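Local coordinates for protein putative HTH-type transcriptional regulator PF0864 (Pyrococcus furiosus, PDB 2IA0) that probably binds DNA in a sequence-specific way and regulates transcription, as a member of the AsnC family, at the interface of chains A and B. Numbering follows the deposited sequence. Chains: chain A/B, Putative HTH-type transcriptional regulator PF0864.

Contact 1: the interface of chains A and B. Residues chain A 114-117; chain B 154-157.
The methyl CB of A:Ala114 meets the CG2 branch of B:Ile155 at 4.0 Å, a small apolar touch at one face of an antiparallel strand pairing between the two chains. On the opposite face, A:Lys115 lays its side-chain base over that of B:Glu157, with CB of the lysine 4.0 Å from CG of the glutamate. Just past the end of strand 110-116, CG2 of B:Thr156 rests on CA of A:Gly117 at 3.9 Å, the glycine offering its bare CA to the methyl. The backbone of A:Lys115 holds the centre. Its N-H gives a nearly linear bond (173° at the hydrogen) to B:Glu157 O at 2.9 Å, and its carbonyl O receives B:Thr156 N at 2.8 Å, within the carbonyl plane. B:Glu157 N also leans weakly on that same oxygen, so A:Lys115 faces two consecutive residues of chain B. This pattern, with psi of -40° at B:Thr156, is that of a classic beta bulge. The threonine hydroxyl OG1 adds weak bonds to the carbonyls of A:Lys115 and A:Gly117; lying between its own backbone N and carbonyl carbon (chi1 56°), it is turned toward chain A. At one end of the rim, A:Ser116 OG donates to B:Pro154 O at 2.7 Å, coming in tilted from the carbonyl plane. At the other, the extended A:Lys115 chain crosses the glutamate obliquely and brings NZ to 4.3 Å from OE2 of B:Glu157; the opposite charges do not touch, but probably attract. In the fold, the end of strand 110-116 of chain A thus borders the short break between strands 147-154 and 157-158 of chain B, joining the sheets of the two C-terminal domains in the dimeric alpha+beta barrel, and the two-fold axis repeats the pairing with the chains exchanged.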
# COMPACT_ATOMS: atom_id res chain seq x y z
N ALA A 114 0.51 -10.51 -5.20
CA ALA A 114 1.53 -11.19 -4.40
C ALA A 114 1.30 -12.68 -4.37
O ALA A 114 0.19 -13.17 -4.62
CB ALA A 114 1.60 -10.63 -2.98
N LYS A 115 2.37 -13.41 -4.13
CA LYS A 115 2.34 -14.85 -4.07
C LYS A 115 2.45 -15.25 -2.59
O LYS A 115 3.28 -14.70 -1.86
CB LYS A 115 3.50 -15.41 -4.92
CG LYS A 115 3.64 -16.93 -4.95
CD LYS A 115 4.96 -17.32 -5.57
CE LYS A 115 5.17 -18.81 -5.38
NZ LYS A 115 6.33 -19.31 -6.16
N SER A 116 1.58 -16.16 -2.15
CA SER A 116 1.62 -16.70 -0.79
C SER A 116 1.88 -18.19 -0.83
O SER A 116 1.11 -18.96 -1.42
CB SER A 116 0.33 -16.40 -0.01
OG SER A 116 0.37 -17.03 1.26
N GLY A 117 2.98 -18.60 -0.21
CA GLY A 117 3.43 -19.98 -0.23
C GLY A 117 3.75 -20.42 -1.65
O GLY A 117 4.16 -19.61 -2.49
N PRO B 154 1.14 -15.91 4.59
CA PRO B 154 2.50 -15.36 4.57
C PRO B 154 2.85 -14.92 3.13
O PRO B 154 2.55 -15.63 2.18
CB PRO B 154 3.38 -16.55 4.99
CG PRO B 154 2.44 -17.54 5.65
CD PRO B 154 1.10 -17.33 5.00
N ILE B 155 3.45 -13.76 2.97
CA ILE B 155 3.70 -13.23 1.63
C ILE B 155 5.11 -13.59 1.19
O ILE B 155 6.09 -13.12 1.75
CB ILE B 155 3.39 -11.69 1.57
CG1 ILE B 155 1.87 -11.49 1.73
CG2 ILE B 155 3.88 -11.09 0.27
CD1 ILE B 155 1.51 -10.15 2.14
N THR B 156 5.21 -14.45 0.18
CA THR B 156 6.51 -14.98 -0.20
C THR B 156 7.24 -14.09 -1.21
O THR B 156 8.44 -13.87 -1.06
CB THR B 156 6.48 -16.51 -0.51
OG1 THR B 156 5.51 -16.79 -1.52
CG2 THR B 156 6.09 -17.28 0.75
N GLU B 157 6.51 -13.55 -2.20
CA GLU B 157 7.00 -12.43 -3.01
C GLU B 157 5.90 -11.49 -3.47
O GLU B 157 4.77 -11.88 -3.58
CB GLU B 157 7.85 -12.91 -4.20
CG GLU B 157 7.12 -13.78 -5.22
CD GLU B 157 8.04 -14.23 -6.37
OE1 GLU B 157 8.70 -13.36 -7.02
OE2 GLU B 157 8.11 -15.46 -6.62

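Contact 2: the interface of chains A and B. Residues chain A 20, 24; chain B 170-171.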
# COMPACT_ATOMS: atom_id res chain seq x y z
N ARG A 20 15.14 9.14 12.77
CA ARG A 20 13.74 8.71 12.84
C ARG A 20 12.79 9.88 12.82
O ARG A 20 11.77 9.84 12.12
CB ARG A 20 13.48 7.88 14.12
CG ARG A 20 14.15 6.51 14.13
CD ARG A 20 13.93 5.77 15.47
NE ARG A 20 15.02 4.83 15.76
CZ ARG A 20 15.97 5.05 16.68
NH1 ARG A 20 15.97 6.16 17.42
NH2 ARG A 20 16.93 4.15 16.89
N ARG A 24 9.83 10.63 10.04
CA ARG A 24 8.43 10.76 10.47
C ARG A 24 7.77 11.96 9.84
O ARG A 24 6.70 11.85 9.28
CB ARG A 24 8.33 10.87 11.98
CG ARG A 24 8.58 9.57 12.70
CD ARG A 24 8.69 9.81 14.21
NE ARG A 24 8.39 8.58 14.93
CZ ARG A 24 9.21 7.97 15.78
NH1 ARG A 24 8.81 6.84 16.36
NH2 ARG A 24 10.41 8.47 16.06
N GLU B 170 6.13 2.00 9.36
CA GLU B 170 6.25 3.15 10.27
C GLU B 170 7.64 3.34 10.94
O GLU B 170 8.49 2.45 10.94
CB GLU B 170 5.08 3.15 11.29
CG GLU B 170 4.89 4.50 12.06
CD GLU B 170 4.68 5.72 11.15
OE1 GLU B 170 3.82 5.63 10.23
OE2 GLU B 170 5.36 6.76 11.36
N VAL B 171 7.83 4.57 11.43
CA VAL B 171 8.95 5.05 12.27
C VAL B 171 10.18 5.47 11.45
O VAL B 171 10.10 6.52 10.78
CB VAL B 171 9.33 4.11 13.46
CG1 VAL B 171 10.69 4.49 14.04
CG2 VAL B 171 8.26 4.17 14.56
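NH1 of A:Arg24, a terminal nitrogen of the guanidinium group, is met from one side by both methyls of B:Val171, with CG2 at 3.3 Å and CG1 at 3.8 Å. The arginine belongs to helix 17-26, the first helix of the winged helix-turn-helix domain of this AsnC-family regulator, and the valine is the last residue of the partner chain. Both methyls lie on the same side of the guanidinium plane: CG1 stands over the flat face, 4.2 Å from CZ, whereas CG2 is set farther out beyond NH1. The methyls thus pack by van der Waals contact on the guanidinium. One helical turn earlier, A:Arg20 runs alongside the valine and offers its methylenes, CD approaching CG1 at 3.8 Å. CG1 therefore touches the methylenes of A:Arg20 and the guanidinium face of A:Arg24 in two directions roughly at right angles. In both arginines CG points away from the backbone carbonyl carbon (chi1 -69° at A:Arg20 and -73° at A:Arg24), and the chains stay extended to NE, which carries them side by side off the helix in the same direction as the valine. The O of B:Val171, part of the chain's terminal carboxylate, comes to 3.9 Å from CG of A:Arg24, near the root of the A:Arg24 side chain. Replacing A:Arg24 by an alanine would probably open a gap beneath the valine methyls and set the chain end of B freer to move. Behind the valine, B:Glu170 folds its carboxylate back, OE2 taking a weak bond from B:Val171 N at 3.3 Å. The same OE2 lies 5.0 Å from NE of A:Arg24, without contact, yet close enough that the arginine's charge is likely to favour the ionised form of the carboxylate.

Contact 1 and contact 2 lie about 26 Å apart, measured between the centres of their C-alpha atoms, and share no residue or secondary-structure element. Contact 1 joins C-terminal domain to C-terminal domain through backbone pairing, whereas contact 2 sets the chain end of one subunit against the DNA-binding domain of the other. Together with their two-fold twins they connect the subunits both within the barrel and across to the helix-turn-helix domains. Contact 2 is the slighter, hiding less surface in the residues given, where side-chain packing is what is seen, and may help place the DNA-binding domain relative to the dimer core.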